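Local coordinates for fucolectin-related protein (Streptococcus pneumoniae, PDB 2WMF) that probably hydrolyses host blood group antigen glycans, as the catalytic module of a family 98 glycoside hydrolase, at residues 42-47 with 51-56; 60-65 with 74-79; 79-84 with 502-507; 103-108 with 113-118; 147-152 with 291-296. One frame throughout, in Å; residues are numbered along the deposited sequence.

Interaction 1 of 5, residues 42-47 with 51-56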
# COMPACT_ATOMS: atom_id res chain seq x y z
N SER A 42 -10.18 0.10 -6.49
CA SER A 42 -10.55 1.51 -6.59
C SER A 42 -11.98 1.68 -6.10
O SER A 42 -12.88 1.00 -6.56
CB SER A 42 -10.40 2.03 -8.01
OG SER A 42 -9.13 1.73 -8.56
N PRO A 43 -12.19 2.57 -5.10
CA PRO A 43 -13.47 2.64 -4.43
C PRO A 43 -14.47 3.71 -4.90
O PRO A 43 -14.08 4.84 -5.26
CB PRO A 43 -13.09 2.95 -2.99
CG PRO A 43 -11.88 3.80 -3.14
CD PRO A 43 -11.19 3.41 -4.41
N LEU A 44 -15.74 3.31 -4.88
CA LEU A 44 -16.91 4.22 -5.00
C LEU A 44 -17.75 4.17 -3.70
O LEU A 44 -17.78 3.17 -2.97
CB LEU A 44 -17.78 3.76 -6.19
CG LEU A 44 -17.16 3.92 -7.59
CD1 LEU A 44 -18.04 3.16 -8.66
CD2 LEU A 44 -16.86 5.42 -8.03
N TYR A 45 -18.48 5.25 -3.44
CA TYR A 45 -19.16 5.49 -2.16
C TYR A 45 -20.62 5.88 -2.39
O TYR A 45 -20.91 6.74 -3.23
CB TYR A 45 -18.43 6.58 -1.36
CG TYR A 45 -17.04 6.13 -1.02
CD1 TYR A 45 -16.75 5.50 0.17
CD2 TYR A 45 -16.01 6.32 -1.92
CE1 TYR A 45 -15.46 5.05 0.45
CE2 TYR A 45 -14.71 5.87 -1.65
CZ TYR A 45 -14.45 5.23 -0.46
OH TYR A 45 -13.17 4.79 -0.17
N GLY A 46 -21.52 5.26 -1.63
CA GLY A 46 -22.93 5.55 -1.72
C GLY A 46 -23.30 6.95 -1.29
O GLY A 46 -22.72 7.51 -0.37
N ASN A 47 -24.21 7.55 -2.03
CA ASN A 47 -24.91 8.77 -1.62
C ASN A 47 -26.37 8.40 -1.35
O ASN A 47 -26.95 7.60 -2.08
CB ASN A 47 -24.83 9.83 -2.74
CG ASN A 47 -25.18 11.26 -2.24
OD1 ASN A 47 -25.22 11.51 -1.04
ND2 ASN A 47 -25.39 12.18 -3.16
N ASN A 51 -27.69 10.17 -8.01
CA ASN A 51 -27.51 8.88 -8.70
C ASN A 51 -27.07 7.73 -7.77
O ASN A 51 -26.72 6.62 -8.24
CB ASN A 51 -26.54 9.02 -9.90
CG ASN A 51 -25.08 9.10 -9.49
OD1 ASN A 51 -24.17 8.87 -10.30
ND2 ASN A 51 -24.84 9.41 -8.22
N GLY A 52 -27.05 7.99 -6.47
CA GLY A 52 -26.60 7.02 -5.49
C GLY A 52 -25.10 6.92 -5.25
O GLY A 52 -24.68 6.00 -4.53
N LEU A 53 -24.29 7.82 -5.82
CA LEU A 53 -22.80 7.83 -5.56
C LEU A 53 -22.24 9.23 -5.23
O LEU A 53 -22.68 10.25 -5.76
CB LEU A 53 -21.99 7.23 -6.74
CG LEU A 53 -22.28 5.77 -7.13
CD1 LEU A 53 -21.55 5.47 -8.44
CD2 LEU A 53 -21.85 4.79 -6.03
N TRP A 54 -21.28 9.25 -4.32
CA TRP A 54 -20.63 10.47 -3.83
C TRP A 54 -19.51 10.90 -4.79
O TRP A 54 -19.10 10.15 -5.68
CB TRP A 54 -20.13 10.22 -2.41
CG TRP A 54 -19.75 11.45 -1.62
CD1 TRP A 54 -18.54 11.71 -1.06
CD2 TRP A 54 -20.59 12.56 -1.31
NE1 TRP A 54 -18.57 12.91 -0.39
CE2 TRP A 54 -19.81 13.47 -0.54
CE3 TRP A 54 -21.91 12.89 -1.61
CZ2 TRP A 54 -20.32 14.67 -0.06
CZ3 TRP A 54 -22.42 14.11 -1.13
CH2 TRP A 54 -21.62 14.98 -0.39
N TRP A 55 -19.03 12.13 -4.63
CA TRP A 55 -17.88 12.66 -5.38
C TRP A 55 -18.10 12.79 -6.89
O TRP A 55 -17.17 12.94 -7.66
CB TRP A 55 -16.60 11.84 -5.04
CG TRP A 55 -16.00 12.23 -3.71
CD1 TRP A 55 -15.80 13.51 -3.27
CD2 TRP A 55 -15.61 11.37 -2.64
NE1 TRP A 55 -15.24 13.49 -2.02
CE2 TRP A 55 -15.16 12.19 -1.59
CE3 TRP A 55 -15.60 9.98 -2.46
CZ2 TRP A 55 -14.65 11.66 -0.42
CZ3 TRP A 55 -15.14 9.46 -1.27
CH2 TRP A 55 -14.66 10.30 -0.28
N GLY A 56 -19.37 12.81 -7.29
CA GLY A 56 -19.71 13.03 -8.69
C GLY A 56 -19.36 11.89 -9.63
O GLY A 56 -19.34 12.07 -10.84
O HOH W 1 -17.99 7.63 -5.14
O HOH W 2 -25.06 11.68 -6.04
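Tyr45 and Trp55 meet as an offset edge-to-face pair: the six-membered ring of the indole turns its edge to the phenol face, the planes at 90° and Trp55 CZ3 3.3 Å from Tyr45 CD2. Tyr45 O takes the nearly straight hydrogen bond from Trp54 N at 2.8 Å, and Asn47 N donates to Gly52 O at 3.0 Å, coming from above that carbonyl's plane. A chi1 of -163° brings the Asn47 amide to the CE3-CZ3 side of the Trp54 indole, ND2 near the ring plane, the planes 66° apart and OD1 3.6 Å from Trp54 CE3. Two waters add bridges, one from Tyr45 N to Trp54 O, the other from Asn47 ND2 to Leu53 O. Further out, Lys82 holds Asn47 OD1, Trp54 NE1 donates to Glu508, and Trp54 CD1 lies over the centre of the Trp55 ring. The chain folds back at the C-terminal end of barrel strand 39-45, where strand 74-79 lies alongside, helix 295-298 packs on Tyr45 and helix 506-517 on both tryptophans.

Interaction 2 of 5, residues 60-65 with 74-79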
# COMPACT_ATOMS: atom_id res chain seq x y z
N LYS A 60 -19.66 3.31 -14.44
CA LYS A 60 -19.10 3.28 -15.78
C LYS A 60 -17.80 4.11 -15.84
O LYS A 60 -16.79 3.69 -16.39
CB LYS A 60 -20.14 3.78 -16.80
CG LYS A 60 -19.67 3.77 -18.21
CD LYS A 60 -20.90 3.89 -19.16
CE LYS A 60 -20.48 3.83 -20.59
NZ LYS A 60 -19.78 5.08 -21.00
N GLY A 61 -17.82 5.30 -15.23
CA GLY A 61 -16.65 6.16 -15.23
C GLY A 61 -15.47 5.59 -14.45
O GLY A 61 -14.31 5.77 -14.85
N ALA A 62 -15.78 4.91 -13.36
CA ALA A 62 -14.74 4.26 -12.54
C ALA A 62 -14.00 3.22 -13.38
O ALA A 62 -12.78 3.12 -13.33
CB ALA A 62 -15.35 3.61 -11.31
N TRP A 63 -14.75 2.37 -14.10
CA TRP A 63 -14.09 1.32 -14.88
C TRP A 63 -13.39 1.94 -16.10
O TRP A 63 -12.29 1.51 -16.48
CB TRP A 63 -15.10 0.24 -15.26
CG TRP A 63 -14.50 -1.04 -15.71
CD1 TRP A 63 -14.77 -1.67 -16.88
CD2 TRP A 63 -13.62 -1.90 -14.98
NE1 TRP A 63 -14.08 -2.87 -16.95
CE2 TRP A 63 -13.36 -3.02 -15.79
CE3 TRP A 63 -13.00 -1.82 -13.73
CZ2 TRP A 63 -12.51 -4.06 -15.39
CZ3 TRP A 63 -12.14 -2.83 -13.34
CH2 TRP A 63 -11.90 -3.94 -14.16
N GLU A 64 -13.96 2.99 -16.68
CA GLU A 64 -13.26 3.75 -17.74
C GLU A 64 -11.91 4.31 -17.28
O GLU A 64 -10.98 4.41 -18.08
CB GLU A 64 -14.14 4.85 -18.32
CG GLU A 64 -15.27 4.25 -19.16
CD GLU A 64 -16.29 5.25 -19.65
OE1 GLU A 64 -16.24 6.43 -19.21
OE2 GLU A 64 -17.17 4.85 -20.48
N ALA A 65 -11.80 4.61 -16.00
CA ALA A 65 -10.57 5.18 -15.43
C ALA A 65 -9.41 4.18 -15.35
O ALA A 65 -8.25 4.56 -15.21
CB ALA A 65 -10.87 5.75 -14.01
N ALA A 74 -7.67 -5.68 -11.72
CA ALA A 74 -8.42 -4.60 -11.03
C ALA A 74 -9.86 -4.96 -10.69
O ALA A 74 -10.47 -5.81 -11.34
CB ALA A 74 -8.39 -3.29 -11.85
N ALA A 75 -10.43 -4.25 -9.73
CA ALA A 75 -11.81 -4.33 -9.38
C ALA A 75 -12.23 -3.04 -8.69
O ALA A 75 -11.39 -2.27 -8.22
CB ALA A 75 -12.09 -5.51 -8.47
N ILE A 76 -13.53 -2.85 -8.63
CA ILE A 76 -14.15 -1.70 -8.00
C ILE A 76 -14.76 -2.08 -6.65
O ILE A 76 -15.54 -3.05 -6.52
CB ILE A 76 -15.24 -1.08 -8.90
CG1 ILE A 76 -14.65 -0.70 -10.27
CG2 ILE A 76 -15.88 0.12 -8.21
CD1 ILE A 76 -13.46 0.28 -10.22
N GLU A 77 -14.39 -1.31 -5.63
CA GLU A 77 -14.97 -1.47 -4.28
C GLU A 77 -16.23 -0.60 -4.20
O GLU A 77 -16.24 0.53 -4.69
CB GLU A 77 -13.97 -1.02 -3.19
CG GLU A 77 -14.66 -0.73 -1.84
CD GLU A 77 -13.80 -0.04 -0.81
OE1 GLU A 77 -12.63 -0.39 -0.67
OE2 GLU A 77 -14.32 0.86 -0.07
N LEU A 78 -17.30 -1.18 -3.66
CA LEU A 78 -18.55 -0.50 -3.47
C LEU A 78 -18.82 -0.36 -1.99
O LEU A 78 -19.10 -1.32 -1.33
CB LEU A 78 -19.70 -1.26 -4.15
CG LEU A 78 -19.66 -1.28 -5.69
CD1 LEU A 78 -20.68 -2.35 -6.20
CD2 LEU A 78 -19.98 0.08 -6.32
N HIS A 79 -18.70 0.87 -1.49
CA HIS A 79 -18.87 1.19 -0.08
C HIS A 79 -20.19 1.96 0.08
O HIS A 79 -20.37 3.01 -0.52
CB HIS A 79 -17.70 2.08 0.42
CG HIS A 79 -17.61 2.15 1.93
ND1 HIS A 79 -18.71 2.25 2.75
CD2 HIS A 79 -16.53 2.13 2.74
CE1 HIS A 79 -18.30 2.26 4.02
NE2 HIS A 79 -16.98 2.17 4.04
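Trp63 reaches out from helix 59-64 and sets the benzo end of its indole against strand 74-79. Its CG stands opposite the backbone N across the first side-chain bond (chi1 -164°), which carries the six-membered ring to the strand although the CB does not itself point at it. The backbone of Ala74 and Ala75 meets the ring at its edge, near the ring plane, with Trp63 CH2 3.7 Å from Ala74 O. The Ala74 methyl also packs on the indole, CB 4.1 Å from Trp63 CZ3. Ile76 crosses the indole at a slant and meets it through CG1, which lies 4.0 Å from Trp63 CE3. Its CG1 branch, beside the backbone N (chi1 -57°), carries CD1 on to the helix, where Ala62 CB waits at 4.0 Å. One isoleucine branch therefore touches two successive helix residues. The axes of the two segments approach to 9.3 Å and run roughly antiparallel, at 148°, as expected in the beta-alpha-beta unit of a (beta/alpha)8 barrel. Ile113 and Pro114 also touch Trp63, and Lys71 makes a cation-pi contact with its indole. Between helix and strand the contact is apolar and carried by shape: carbon meets carbon apart from the indole edge near the Ala74 carbonyl and the Ala75 nitrogen, an approach without a hydrogen bond; the strand's backbone hydrogen-bonds instead to its sheet neighbours on strands 39-45 and 115-121.

Interaction 3 of 5, residues 79-84 with 502-507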
# COMPACT_ATOMS: atom_id res chain seq x y z
N HIS A 79 -18.70 0.87 -1.49
CA HIS A 79 -18.87 1.19 -0.08
C HIS A 79 -20.19 1.96 0.08
O HIS A 79 -20.37 3.01 -0.52
CB HIS A 79 -17.70 2.08 0.42
CG HIS A 79 -17.61 2.15 1.93
ND1 HIS A 79 -18.71 2.25 2.75
CD2 HIS A 79 -16.53 2.13 2.74
CE1 HIS A 79 -18.30 2.26 4.02
NE2 HIS A 79 -16.98 2.17 4.04
N PRO A 80 -21.12 1.42 0.88
CA PRO A 80 -22.44 2.05 0.93
C PRO A 80 -22.42 3.45 1.54
O PRO A 80 -23.29 4.26 1.22
CB PRO A 80 -23.28 1.07 1.77
CG PRO A 80 -22.26 0.32 2.62
CD PRO A 80 -21.03 0.22 1.74
N ALA A 81 -21.42 3.73 2.39
CA ALA A 81 -21.14 5.12 2.82
C ALA A 81 -22.41 5.84 3.30
O ALA A 81 -23.00 5.40 4.27
CB ALA A 81 -20.43 5.89 1.70
N LYS A 82 -22.86 6.88 2.59
CA LYS A 82 -23.97 7.74 3.11
C LYS A 82 -25.33 7.05 3.09
O LYS A 82 -26.27 7.53 3.71
CB LYS A 82 -24.06 9.05 2.35
CG LYS A 82 -22.84 9.95 2.45
CD LYS A 82 -23.01 11.15 1.58
CE LYS A 82 -24.04 12.14 2.17
NZ LYS A 82 -24.24 13.29 1.22
N VAL A 83 -25.43 5.93 2.41
CA VAL A 83 -26.65 5.11 2.41
C VAL A 83 -26.87 4.49 3.79
O VAL A 83 -28.01 4.22 4.17
CB VAL A 83 -26.57 4.01 1.30
CG1 VAL A 83 -27.70 2.97 1.44
CG2 VAL A 83 -26.59 4.67 -0.07
N CYS A 84 -25.79 4.28 4.55
CA CYS A 84 -25.88 3.70 5.87
C CYS A 84 -26.54 4.66 6.87
O CYS A 84 -26.19 5.85 6.94
CB CYS A 84 -24.49 3.31 6.43
SG CYS A 84 -23.50 2.20 5.38
N LYS A 502 -17.17 18.59 7.78
CA LYS A 502 -18.00 18.66 6.58
C LYS A 502 -17.76 17.49 5.62
O LYS A 502 -18.19 17.55 4.45
CB LYS A 502 -17.76 19.98 5.85
CG LYS A 502 -17.94 21.23 6.70
CD LYS A 502 -19.29 21.30 7.31
CE LYS A 502 -19.49 22.64 8.05
NZ LYS A 502 -20.75 22.49 8.87
N SER A 503 -17.07 16.45 6.09
CA SER A 503 -17.01 15.17 5.36
C SER A 503 -18.45 14.74 5.03
O SER A 503 -19.35 14.87 5.88
CB SER A 503 -16.37 14.05 6.18
OG SER A 503 -15.01 14.27 6.46
N TRP A 504 -18.69 14.26 3.81
CA TRP A 504 -20.00 13.77 3.40
C TRP A 504 -21.04 14.92 3.25
O TRP A 504 -22.22 14.63 3.06
CB TRP A 504 -20.56 12.62 4.27
CG TRP A 504 -19.60 11.50 4.52
CD1 TRP A 504 -19.10 11.13 5.73
CD2 TRP A 504 -18.98 10.65 3.55
NE1 TRP A 504 -18.24 10.09 5.58
CE2 TRP A 504 -18.13 9.77 4.25
CE3 TRP A 504 -19.08 10.51 2.16
CZ2 TRP A 504 -17.37 8.77 3.61
CZ3 TRP A 504 -18.34 9.51 1.53
CH2 TRP A 504 -17.49 8.67 2.25
N LYS A 505 -20.58 16.17 3.25
CA LYS A 505 -21.43 17.36 3.08
C LYS A 505 -20.99 18.22 1.88
O LYS A 505 -19.98 17.93 1.24
CB LYS A 505 -21.46 18.17 4.39
CG LYS A 505 -21.97 17.38 5.59
CD LYS A 505 -22.05 18.24 6.84
CE LYS A 505 -22.79 17.57 8.00
NZ LYS A 505 -22.24 16.23 8.45
N LYS A 506 -21.74 19.28 1.58
CA LYS A 506 -21.51 20.10 0.39
C LYS A 506 -20.10 20.68 0.28
O LYS A 506 -19.54 20.78 -0.82
CB LYS A 506 -22.56 21.26 0.33
CG LYS A 506 -22.44 22.29 1.44
CD LYS A 506 -23.49 23.42 1.29
CE LYS A 506 -23.04 24.67 2.06
NZ LYS A 506 -24.17 25.27 2.78
N GLU A 507 -19.49 21.04 1.41
CA GLU A 507 -18.14 21.60 1.38
C GLU A 507 -17.15 20.59 0.80
O GLU A 507 -16.22 20.98 0.10
CB GLU A 507 -17.67 22.05 2.77
CG GLU A 507 -18.44 23.27 3.31
CD GLU A 507 -19.75 22.95 4.03
OE1 GLU A 507 -20.26 21.77 4.07
OE2 GLU A 507 -20.30 23.95 4.59
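Lys82 runs along Trp504 and ends on its backbone, NZ donating a hydrogen bond to Trp504 O at 3.0 Å. The lysine is extended at chi2 and chi4 but bent at chi3 (72°), and that kink turns the ammonium group onto the carbonyl while the methylenes stay beside the tryptophan. Lys82 CG lies 3.8 Å from Trp504 CE3, and CD is close to Trp504 CB, the lysine and the indole running antiparallel to one another. Trp504 sits at the third position of a type II turn with positive phi (70°), and its CG, anti to the carbonyl carbon (chi1 -49°), sets the indole against the 79-84 loop. There Ala81 CB meets the far end of the ring, 4.1 Å from Trp504 CH2. The backbone of Ala81 is itself tied to His79, its N donating to ND1. Trp54 and Trp55 also meet the Trp504 ring. With Asn47 as its other partner, the Lys82 ammonium joins the loops after the first two barrel strands to the C-terminal region; two neutral oxygens accept from it, which would stabilise the charge.

Interaction 4 of 5, residues 103-108 with 113-118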
# COMPACT_ATOMS: atom_id res chain seq x y z
N LYS A 103 -28.96 -2.56 -6.50
CA LYS A 103 -28.83 -1.55 -7.56
C LYS A 103 -27.44 -1.55 -8.18
O LYS A 103 -27.28 -1.57 -9.38
CB LYS A 103 -29.18 -0.14 -7.02
CG LYS A 103 -29.03 1.00 -8.04
CD LYS A 103 -29.05 2.35 -7.31
CE LYS A 103 -28.64 3.50 -8.21
NZ LYS A 103 -29.80 4.03 -8.98
N MET A 104 -26.41 -1.50 -7.33
CA MET A 104 -25.05 -1.43 -7.82
C MET A 104 -24.59 -2.75 -8.48
O MET A 104 -23.86 -2.73 -9.47
CB MET A 104 -24.11 -1.00 -6.68
CG MET A 104 -24.42 0.40 -6.19
SD MET A 104 -24.49 1.70 -7.45
CE MET A 104 -22.96 1.56 -8.35
N LEU A 105 -25.04 -3.87 -7.92
CA LEU A 105 -24.78 -5.19 -8.52
C LEU A 105 -25.40 -5.32 -9.91
O LEU A 105 -24.74 -5.77 -10.85
CB LEU A 105 -25.27 -6.30 -7.61
CG LEU A 105 -24.37 -6.60 -6.37
CD1 LEU A 105 -25.12 -7.41 -5.33
CD2 LEU A 105 -23.06 -7.31 -6.80
N GLU A 106 -26.63 -4.87 -10.03
CA GLU A 106 -27.31 -4.87 -11.34
C GLU A 106 -26.54 -4.07 -12.39
O GLU A 106 -26.32 -4.53 -13.52
CB GLU A 106 -28.74 -4.33 -11.19
CG GLU A 106 -29.70 -5.32 -10.55
CD GLU A 106 -30.10 -6.46 -11.50
OE1 GLU A 106 -30.43 -6.17 -12.66
OE2 GLU A 106 -30.05 -7.63 -11.09
N GLU A 107 -26.11 -2.88 -12.00
CA GLU A 107 -25.37 -2.01 -12.91
C GLU A 107 -24.02 -2.65 -13.27
O GLU A 107 -23.65 -2.69 -14.44
CB GLU A 107 -25.24 -0.65 -12.25
CG GLU A 107 -24.79 0.43 -13.11
CD GLU A 107 -24.70 1.74 -12.33
OE1 GLU A 107 -25.38 1.89 -11.28
OE2 GLU A 107 -23.93 2.61 -12.77
N ALA A 108 -23.29 -3.14 -12.26
CA ALA A 108 -21.99 -3.80 -12.53
C ALA A 108 -22.15 -5.03 -13.43
O ALA A 108 -21.30 -5.29 -14.33
CB ALA A 108 -21.27 -4.18 -11.21
N ILE A 113 -18.41 -5.40 -14.88
CA ILE A 113 -17.37 -4.76 -14.03
C ILE A 113 -17.20 -5.58 -12.74
O ILE A 113 -18.18 -5.73 -12.01
CB ILE A 113 -17.78 -3.36 -13.62
CG1 ILE A 113 -17.90 -2.46 -14.86
CG2 ILE A 113 -16.76 -2.75 -12.56
CD1 ILE A 113 -18.56 -1.13 -14.57
N PRO A 114 -15.98 -6.08 -12.44
CA PRO A 114 -15.77 -6.85 -11.20
C PRO A 114 -15.88 -5.95 -9.96
O PRO A 114 -15.27 -4.88 -9.93
CB PRO A 114 -14.36 -7.43 -11.35
CG PRO A 114 -13.66 -6.52 -12.28
CD PRO A 114 -14.73 -5.97 -13.23
N VAL A 115 -16.67 -6.37 -8.98
CA VAL A 115 -16.88 -5.60 -7.78
C VAL A 115 -16.72 -6.39 -6.49
O VAL A 115 -16.91 -7.62 -6.45
CB VAL A 115 -18.25 -4.88 -7.80
CG1 VAL A 115 -18.37 -3.89 -8.99
CG2 VAL A 115 -19.42 -5.91 -7.77
N PHE A 116 -16.36 -5.65 -5.42
CA PHE A 116 -16.39 -6.13 -4.04
C PHE A 116 -17.27 -5.17 -3.22
O PHE A 116 -17.18 -3.99 -3.42
CB PHE A 116 -14.96 -6.05 -3.44
CG PHE A 116 -14.02 -7.11 -3.96
CD1 PHE A 116 -13.70 -8.21 -3.19
CD2 PHE A 116 -13.41 -6.96 -5.20
CE1 PHE A 116 -12.81 -9.19 -3.66
CE2 PHE A 116 -12.50 -7.94 -5.69
CZ PHE A 116 -12.23 -9.06 -4.92
N LEU A 117 -18.09 -5.72 -2.32
CA LEU A 117 -18.99 -4.95 -1.47
C LEU A 117 -18.38 -4.81 -0.08
O LEU A 117 -17.93 -5.79 0.49
CB LEU A 117 -20.34 -5.63 -1.30
CG LEU A 117 -21.14 -6.04 -2.53
CD1 LEU A 117 -22.46 -6.69 -2.06
CD2 LEU A 117 -21.33 -4.83 -3.41
N VAL A 118 -18.39 -3.59 0.46
CA VAL A 118 -18.04 -3.37 1.87
C VAL A 118 -19.29 -3.70 2.69
O VAL A 118 -20.29 -2.98 2.59
CB VAL A 118 -17.61 -1.93 2.17
CG1 VAL A 118 -17.27 -1.79 3.66
CG2 VAL A 118 -16.41 -1.49 1.25
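Leu105 holds its CG beside the backbone N (chi1 -76°), and an extended chi2 places its two methyls against Val115 and Leu117, two apart on one side of the strand. CD2 of Leu105 comes 4.0 Å from Val115 CG2, and its CD1 lies 4.3 Å from Leu117 CD1. Val115 divides its methyls between two helix residues: with chi1 at -61°, CG1 turns to Ala108 CB at 3.7 Å, leaving CG2 for Leu105. Ala108 CB is also 3.5 Å from Ile113 O, so this one methyl is packed against both side chain and backbone. A single hydrogen bond joins the segments, Ile113 N to Ala108 O at 2.9 Å and nearly straight, where the chain leaves helix 95-111 and turns back into strand 115-121. Helix and strand run nearly antiparallel, 173° apart for these segments, within a beta-alpha-beta unit of the barrel. Leu59 of the preceding helix touches both Ala108 and Ile113. Chemically, the contact is a buried aliphatic seam closed at one end by a polar backbone link, which satisfies a carbonyl close to the helix's C-terminal end.

Interaction 5 of 5, residues 147-152 with 291-296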
# COMPACT_ATOMS: atom_id res chain seq x y z
N LEU A 147 -15.63 -6.88 1.74
CA LEU A 147 -14.64 -6.22 2.59
C LEU A 147 -15.19 -5.92 3.99
O LEU A 147 -16.38 -5.56 4.14
CB LEU A 147 -14.21 -4.92 1.98
CG LEU A 147 -13.43 -5.01 0.66
CD1 LEU A 147 -14.18 -4.35 -0.49
CD2 LEU A 147 -12.00 -4.45 0.87
N ASN A 148 -14.30 -6.09 4.97
CA ASN A 148 -14.47 -5.60 6.31
C ASN A 148 -13.36 -4.56 6.48
O ASN A 148 -12.17 -4.86 6.28
CB ASN A 148 -14.25 -6.74 7.29
CG ASN A 148 -14.39 -6.34 8.75
OD1 ASN A 148 -14.61 -5.17 9.07
ND2 ASN A 148 -14.26 -7.32 9.66
N ILE A 149 -13.74 -3.35 6.85
CA ILE A 149 -12.80 -2.23 6.93
C ILE A 149 -12.94 -1.48 8.23
O ILE A 149 -14.02 -1.02 8.53
CB ILE A 149 -13.03 -1.22 5.74
CG1 ILE A 149 -12.89 -1.91 4.38
CG2 ILE A 149 -12.00 -0.06 5.79
CD1 ILE A 149 -13.10 -0.98 3.16
N GLU A 150 -11.84 -1.37 8.99
CA GLU A 150 -11.67 -0.37 10.08
C GLU A 150 -12.49 -0.64 11.34
O GLU A 150 -13.64 -0.27 11.42
CB GLU A 150 -11.98 1.05 9.62
CG GLU A 150 -11.61 2.10 10.66
CD GLU A 150 -12.00 3.51 10.18
OE1 GLU A 150 -11.60 3.93 9.06
OE2 GLU A 150 -12.78 4.16 10.92
N ASN A 151 -11.82 -1.17 12.36
CA ASN A 151 -12.45 -1.49 13.65
C ASN A 151 -11.55 -1.25 14.86
O ASN A 151 -11.95 -1.52 15.97
CB ASN A 151 -12.88 -2.97 13.67
CG ASN A 151 -13.83 -3.32 12.55
OD1 ASN A 151 -15.03 -3.14 12.69
ND2 ASN A 151 -13.28 -3.82 11.43
N TYR A 152 -10.34 -0.76 14.63
CA TYR A 152 -9.33 -0.64 15.72
C TYR A 152 -9.82 0.30 16.86
O TYR A 152 -9.37 0.15 18.00
CB TYR A 152 -7.93 -0.24 15.17
CG TYR A 152 -8.02 0.87 14.14
CD1 TYR A 152 -8.25 2.21 14.51
CD2 TYR A 152 -7.92 0.60 12.78
CE1 TYR A 152 -8.39 3.20 13.52
CE2 TYR A 152 -8.06 1.55 11.84
CZ TYR A 152 -8.28 2.87 12.21
OH TYR A 152 -8.45 3.81 11.18
N ASN A 291 -5.29 -1.07 -1.95
CA ASN A 291 -6.48 -0.28 -1.83
C ASN A 291 -6.07 1.10 -1.29
O ASN A 291 -4.98 1.22 -0.77
CB ASN A 291 -7.48 -0.99 -0.88
CG ASN A 291 -8.94 -0.57 -1.06
OD1 ASN A 291 -9.28 0.40 -1.75
ND2 ASN A 291 -9.83 -1.36 -0.43
N PHE A 292 -6.96 2.09 -1.40
CA PHE A 292 -6.60 3.49 -1.14
C PHE A 292 -7.76 4.32 -0.62
O PHE A 292 -8.91 4.11 -1.03
CB PHE A 292 -6.08 4.17 -2.42
CG PHE A 292 -4.90 3.46 -2.99
CD1 PHE A 292 -3.61 3.78 -2.58
CD2 PHE A 292 -5.09 2.38 -3.85
CE1 PHE A 292 -2.52 3.08 -3.06
CE2 PHE A 292 -3.99 1.64 -4.34
CZ PHE A 292 -2.71 1.99 -3.91
N GLU A 293 -7.41 5.26 0.24
CA GLU A 293 -8.26 6.41 0.57
C GLU A 293 -7.33 7.61 0.68
O GLU A 293 -6.13 7.44 0.76
CB GLU A 293 -8.94 6.20 1.93
CG GLU A 293 -9.87 5.03 2.04
CD GLU A 293 -10.66 4.96 3.37
OE1 GLU A 293 -11.07 6.04 3.89
OE2 GLU A 293 -10.87 3.83 3.88
N CYS A 294 -7.84 8.84 0.71
CA CYS A 294 -9.22 9.25 0.37
C CYS A 294 -9.38 9.44 -1.15
O CYS A 294 -8.61 10.20 -1.78
CB CYS A 294 -9.53 10.57 1.04
SG CYS A 294 -11.15 11.28 0.60
N ALA A 295 -10.38 8.76 -1.72
CA ALA A 295 -10.60 8.61 -3.17
C ALA A 295 -10.79 9.91 -3.91
O ALA A 295 -10.52 9.98 -5.10
CB ALA A 295 -11.81 7.69 -3.42
N ALA A 296 -11.20 10.97 -3.19
CA ALA A 296 -11.25 12.28 -3.83
C ALA A 296 -9.89 12.73 -4.32
O ALA A 296 -9.81 13.50 -5.30
CB ALA A 296 -11.90 13.37 -2.92
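The backbones of strands 143-149 and 289-293 stay well apart here, Ile149 and Asn291 being the nearest pair with CA atoms 11.0 Å from each other, so only side chains bridge the interior of the barrel. Leu147 CD2 comes 4.0 Å from Asn291 ND2, a methyl against an amide nitrogen. A chi1 of -158° extends the Asn291 amide inward, where OD1 accepts from Phe292 N at 2.9 Å and ND2 donates to Glu77 OE1 of strand 74-79. Both ends of the amide are therefore held, which fixes its rotation. Two residues further along each strand, Ile149 CG2 and Glu293 OE2 are 4.5 Å apart, a loose approach. Glu150 follows, its OE1 5.2 Å from Glu293 OE2. Asn151 ND2 donates to Asn148 OD1, linking the loop after the strand back to Asn148. These inner residues lie near the C-terminal ends of their strands, the end where (beta/alpha)8 glycoside hydrolases generally hold their active site, which is probably so here too. Across the barrel, apolar branches thus border a polar network in which two carboxylates share Lys212, Glu150 through a salt bridge and Glu293 through a long, weak ion pair.

Overall arrangement
Starting from the N terminus, interaction 1 closes a tight loop straight after the first barrel strand, 39-45. Interaction 2 then closes the loop from helix 59-64 into strand 74-79. Interaction 3 shares His79 with it and closes a loop of over 400 residues, tying the barrel to the C-terminal region. Nested inside that loop, interaction 4 joins helix 95-111 to strand 115-121, finishing a beta-alpha-beta unit as interaction 2 does. Interaction 5, nested there too, closes a loop of 138 residues and spans the barrel interior from the fourth strand to the eighth, 289-293, itself next to the first. None of the loops cross, and interactions 1, 2, 4 and 5 all reach one sheet.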